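Local coordinates for protein GCN5-related N-acetyltransferase (Kribbella flavida, PDB 4MY0) that binds acetyl-coenzyme A and, as a GCN5-related N-acetyltransferase, probably transfers its acetyl group to an amine, perhaps that of an aminoglycoside, at residues A168-F171 with L172-G176. Sequence-based numbering, arbitrary orientation.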
loop_
_atom_site.group_PDB
_atom_site.type_symbol
_atom_site.label_atom_id
_atom_site.label_comp_id
_atom_site.label_asym_id
_atom_site.label_seq_id
_atom_site.Cartn_x
_atom_site.Cartn_y
_atom_site.Cartn_z
ATOM N N ALA C 168 29.347 -9.562 29.076
ATOM C CA ALA C 168 29.291 -8.117 28.864
ATOM C C ALA C 168 30.685 -7.499 28.786
ATOM O O ALA C 168 30.946 -6.696 27.901
ATOM C CB ALA C 168 28.473 -7.440 29.961
ATOM N N ALA C 169 31.576 -7.874 29.704
ATOM C CA ALA C 169 32.910 -7.274 29.738
ATOM C C ALA C 169 33.751 -7.686 28.526
ATOM O O ALA C 169 34.553 -6.897 28.022
ATOM C CB ALA C 169 33.637 -7.610 31.051
ATOM N N ARG C 170 33.578 -8.922 28.067
ATOM C CA ARG C 170 34.260 -9.375 26.854
ATOM C C ARG C 170 33.805 -8.589 25.623
ATOM O O ARG C 170 34.620 -8.263 24.750
ATOM C CB ARG C 170 34.053 -10.877 26.641
ATOM C CG ARG C 170 34.679 -11.412 25.364
ATOM C CD ARG C 170 36.190 -11.158 25.351
ATOM N NE ARG C 170 36.839 -11.760 24.190
ATOM C CZ ARG C 170 38.121 -11.586 23.884
ATOM N NH1 ARG C 170 38.880 -10.815 24.655
ATOM N NH2 ARG C 170 38.643 -12.177 22.811
ATOM N N PHE C 171 32.508 -8.281 25.553
ATOM C CA PHE C 171 31.965 -7.499 24.438
ATOM C C PHE C 171 32.615 -6.118 24.399
ATOM O O PHE C 171 32.982 -5.615 23.328
ATOM C CB PHE C 171 30.446 -7.342 24.572
ATOM C CG PHE C 171 29.651 -8.497 24.012
ATOM C CD1 PHE C 171 28.536 -8.263 23.226
ATOM C CD2 PHE C 171 30.016 -9.812 24.274
ATOM C CE1 PHE C 171 27.797 -9.329 22.713
ATOM C CE2 PHE C 171 29.287 -10.878 23.768
ATOM C CZ PHE C 171 28.185 -10.644 22.986
ATOM N N LEU C 172 32.746 -5.503 25.572
ATOM C CA LEU C 172 33.380 -4.192 25.677
ATOM C C LEU C 172 34.841 -4.212 25.256
ATOM O O LEU C 172 35.318 -3.259 24.641
ATOM C CB LEU C 172 33.231 -3.629 27.090
ATOM C CG LEU C 172 31.834 -3.037 27.270
ATOM C CD1 LEU C 172 31.538 -2.677 28.729
ATOM C CD2 LEU C 172 31.678 -1.825 26.347
ATOM N N GLU C 173 35.552 -5.286 25.593
ATOM C CA GLU C 173 36.925 -5.443 25.141
ATOM C C GLU C 173 36.980 -5.520 23.615
ATOM O O GLU C 173 37.777 -4.837 22.979
ATOM C CB GLU C 173 37.572 -6.698 25.754
ATOM C CG GLU C 173 37.832 -6.626 27.276
ATOM C CD GLU C 173 38.585 -7.849 27.815
ATOM O OE1 GLU C 173 39.128 -7.771 28.944
ATOM O OE2 GLU C 173 38.644 -8.888 27.114
ATOM N N LEU C 174 36.138 -6.365 23.028
ATOM C CA LEU C 174 36.170 -6.571 21.589
ATOM C C LEU C 174 35.841 -5.268 20.863
ATOM O O LEU C 174 36.505 -4.899 19.899
ATOM C CB LEU C 174 35.185 -7.660 21.192
ATOM C CG LEU C 174 35.600 -9.051 21.658
ATOM C CD1 LEU C 174 34.534 -10.085 21.352
ATOM C CD2 LEU C 174 36.949 -9.464 21.059
ATOM N N VAL C 175 34.825 -4.571 21.355
ATOM C CA VAL C 175 34.400 -3.307 20.761
ATOM C C VAL C 175 35.537 -2.294 20.876
ATOM O O VAL C 175 35.846 -1.578 19.917
ATOM C CB VAL C 175 33.132 -2.763 21.465
ATOM C CG1 VAL C 175 32.964 -1.279 21.217
ATOM C CG2 VAL C 175 31.899 -3.508 20.997
ATOM N N GLY C 176 36.163 -2.256 22.052
ATOM C CA GLY C 176 37.234 -1.315 22.329
ATOM C C GLY C 176 38.394 -1.499 21.373
ATOM O O GLY C 176 38.895 -0.539 20.788
#
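R170 and E173 pair across the outer side of the first turns of α-helix 168-182, an i to i+3 salt bridge, while F171 and L174 turn into the protein. The helix packs on strands 205-209 and 212-219 in the second GNAT-like, mixed alpha/beta part of the chain, away from the acetyl-CoA sites. Here the backbone bonds run i to i+4: L174 N gives its hydrogen to R170 O at 3.0 Å, and V175 N to F171 O at 2.9 Å.

The tight part is the inner face. F171 lies buried, its ring stacked with that of F213, and L174 meets L208; A168 and L172 rest on I195 of helix 192-200. Within the helix L174 leans back over the previous turn, its CG 3.3 Å from R170 O.

The outer side is more open to solvent, with E173 exposed and R170 partly so. With CG of R170 anti to the backbone N (chi1 177°) and the chain bent at chi2, the side chain runs over L174 and sets the guanidinium beside the E173 carboxylate. The two side chains cross at about a right angle, their flat ends turned 73° apart. L174 CD2 covers one guanidinium face, near its rim, 3.6 Å from R170 NH2. That nitrogen bonds to E210 O while NH1 serves E173, and the two bonds together limit rotation of the group. R170 NH1 reaches E173 OE2 at 3.1 Å, the oxygen lying in the guanidinium plane and met nearly along its C-O axis.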